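Local coordinates for tyrosine--tRNA ligase (Archaeoglobus fulgidus, PDB 2CYB), which probably catalyses the two-step attachment of tyrosine to tRNA(Tyr), first activating the amino acid with ATP and then transferring it to the acceptor end, at residues A[5-10]-A[25-30]. Residues are numbered along the deposited sequence; the frame is centred on the assembly and turned at random.
Sequences EKLRLI and QLIETK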
loop_
_atom_site.group_PDB
_atom_site.type_symbol
_atom_site.label_atom_id
_atom_site.label_comp_id
_atom_site.label_asym_id
_atom_site.label_seq_id
_atom_site.Cartn_x
_atom_site.Cartn_y
_atom_site.Cartn_z
ATOM N N GLU A 5 17.858 38.768 -5.148
ATOM C CA GLU A 5 18.722 38.311 -4.069
ATOM C C GLU A 5 18.151 37.128 -3.291
ATOM O O GLU A 5 18.901 36.303 -2.764
ATOM C CB GLU A 5 19.033 39.469 -3.119
ATOM C CG GLU A 5 17.826 40.080 -2.449
ATOM C CD GLU A 5 18.101 41.485 -1.946
ATOM O OE1 GLU A 5 19.096 41.674 -1.215
ATOM O OE2 GLU A 5 17.321 42.400 -2.283
ATOM N N LYS A 6 16.829 37.033 -3.210
ATOM C CA LYS A 6 16.241 35.911 -2.496
ATOM C C LYS A 6 16.331 34.668 -3.361
ATOM O O LYS A 6 16.494 33.558 -2.861
ATOM C CB LYS A 6 14.792 36.220 -2.110
ATOM C CG LYS A 6 14.713 37.321 -1.069
ATOM C CD LYS A 6 15.736 37.062 0.038
ATOM C CE LYS A 6 16.031 38.293 0.868
ATOM N NZ LYS A 6 17.106 37.995 1.852
ATOM N N LEU A 7 16.256 34.873 -4.669
ATOM C CA LEU A 7 16.349 33.780 -5.619
ATOM C C LEU A 7 17.769 33.209 -5.551
ATOM O O LEU A 7 17.966 31.996 -5.607
ATOM C CB LEU A 7 16.035 34.306 -7.020
ATOM C CG LEU A 7 15.249 33.432 -8.002
ATOM C CD1 LEU A 7 14.049 32.800 -7.312
ATOM C CD2 LEU A 7 14.795 34.294 -9.177
ATOM N N ARG A 8 18.758 34.091 -5.413
ATOM C CA ARG A 8 20.158 33.673 -5.334
ATOM C C ARG A 8 20.393 32.841 -4.077
ATOM O O ARG A 8 21.064 31.808 -4.116
ATOM C CB ARG A 8 21.081 34.897 -5.307
ATOM C CG ARG A 8 20.928 35.830 -6.499
ATOM C CD ARG A 8 21.671 35.329 -7.731
ATOM N NE ARG A 8 23.112 35.562 -7.639
ATOM C CZ ARG A 8 23.676 36.767 -7.576
ATOM N NH1 ARG A 8 22.923 37.859 -7.594
ATOM N NH2 ARG A 8 24.996 36.881 -7.497
ATOM N N LEU A 9 19.838 33.307 -2.963
ATOM C CA LEU A 9 19.975 32.632 -1.679
ATOM C C LEU A 9 19.245 31.287 -1.671
ATOM O O LEU A 9 19.777 30.278 -1.189
ATOM C CB LEU A 9 19.422 33.529 -0.567
ATOM C CG LEU A 9 19.288 32.935 0.837
ATOM C CD1 LEU A 9 20.642 32.444 1.337
ATOM C CD2 LEU A 9 18.714 33.986 1.772
ATOM N N ILE A 10 18.031 31.279 -2.210
ATOM C CA ILE A 10 17.226 30.062 -2.259
ATOM C C ILE A 10 17.906 28.982 -3.078
ATOM O O ILE A 10 17.937 27.818 -2.685
ATOM C CB ILE A 10 15.823 30.324 -2.874
ATOM C CG1 ILE A 10 14.986 31.187 -1.929
ATOM C CG2 ILE A 10 15.109 28.998 -3.126
ATOM C CD1 ILE A 10 13.651 31.601 -2.501
ATOM N N GLN A 25 7.974 32.972 -10.104
ATOM C CA GLN A 25 6.583 33.393 -10.028
ATOM C C GLN A 25 5.957 33.061 -8.679
ATOM O O GLN A 25 5.034 33.738 -8.237
ATOM C CB GLN A 25 5.767 32.792 -11.181
ATOM C CG GLN A 25 6.011 31.333 -11.479
ATOM C CD GLN A 25 5.374 30.903 -12.795
ATOM O OE1 GLN A 25 4.166 31.050 -12.991
ATOM N NE2 GLN A 25 6.187 30.372 -13.704
ATOM N N LEU A 26 6.467 32.029 -8.014
ATOM C CA LEU A 26 5.953 31.660 -6.701
ATOM C C LEU A 26 6.294 32.763 -5.701
ATOM O O LEU A 26 5.471 33.139 -4.867
ATOM C CB LEU A 26 6.568 30.333 -6.236
ATOM C CG LEU A 26 6.378 29.969 -4.758
ATOM C CD1 LEU A 26 4.897 29.888 -4.415
ATOM C CD2 LEU A 26 7.062 28.636 -4.479
ATOM N N ILE A 27 7.516 33.278 -5.786
ATOM C CA ILE A 27 7.958 34.336 -4.885
ATOM C C ILE A 27 7.176 35.615 -5.178
ATOM O O ILE A 27 6.948 36.434 -4.289
ATOM C CB ILE A 27 9.469 34.603 -5.050
ATOM C CG1 ILE A 27 10.247 33.310 -4.784
ATOM C CG2 ILE A 27 9.918 35.688 -4.082
ATOM C CD1 ILE A 27 11.743 33.438 -4.953
ATOM N N GLU A 28 6.768 35.771 -6.433
ATOM C CA GLU A 28 5.992 36.930 -6.851
ATOM C C GLU A 28 4.599 36.815 -6.247
ATOM O O GLU A 28 4.315 37.409 -5.208
ATOM C CB GLU A 28 5.900 36.975 -8.375
ATOM C CG GLU A 28 7.224 37.266 -9.066
ATOM C CD GLU A 28 7.162 37.043 -10.564
ATOM O OE1 GLU A 28 6.205 37.534 -11.201
ATOM O OE2 GLU A 28 8.070 36.379 -11.107
ATOM N N THR A 29 3.734 36.042 -6.899
ATOM C CA THR A 29 2.377 35.841 -6.406
ATOM C C THR A 29 2.424 35.047 -5.105
ATOM O O THR A 29 3.123 34.039 -5.014
ATOM C CB THR A 29 1.512 35.081 -7.432
ATOM O OG1 THR A 29 0.258 34.732 -6.834
ATOM C CG2 THR A 29 2.214 33.819 -7.899
ATOM N N LYS A 30 1.678 35.507 -4.106
ATOM C CA LYS A 30 1.632 34.868 -2.792
ATOM C C LYS A 30 2.891 35.213 -2.011
ATOM O O LYS A 30 3.909 34.533 -2.120
ATOM C CB LYS A 30 1.504 33.343 -2.917
ATOM C CG LYS A 30 1.463 32.621 -1.576
ATOM C CD LYS A 30 1.178 31.135 -1.735
ATOM C CE LYS A 30 1.031 30.461 -0.377
ATOM N NZ LYS A 30 0.651 29.027 -0.488
#
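Ile27 meets Leu7 and Ile10 in a small apolar helix-helix contact at the N-terminal edge of the class I synthetase Rossmann fold. Helix 3-11 and helix 20-28 are joined through the short strand 16-18, an outermost strand of the central sheet. The contact lies away from the tyrosine pocket and the two signature motifs. It buries 120 Å² over both segments, and Ile27 supplies more than half of this. The nearest CA atoms across the contact are those of Leu7 and Ile27, 8.4 Å apart. Within residues 25-30, both close contacts fall on one methyl, Ile27 CD1. In Ile27, CG1 is anti to the carbonyl carbon (chi1 -58°) and the chain continues extended (chi2 178°), which carries CD1 out to helix 3-11. Ile10 has nearly the same torsions and comes at Ile27 end on, its CD1 3.6 Å from Ile27 CD1. Leu23 of helix 20-28 also touches both Leu7 and Ile10. Ile10, the buried residue of the three, also packs on Leu59 of helix 47-61, Leu202 of strand 200-204 and the loop residue Phe64. Leu7 slants across Ile27 and packs tightly, with Leu7 CD1 3.4 Å from Ile27 CD1.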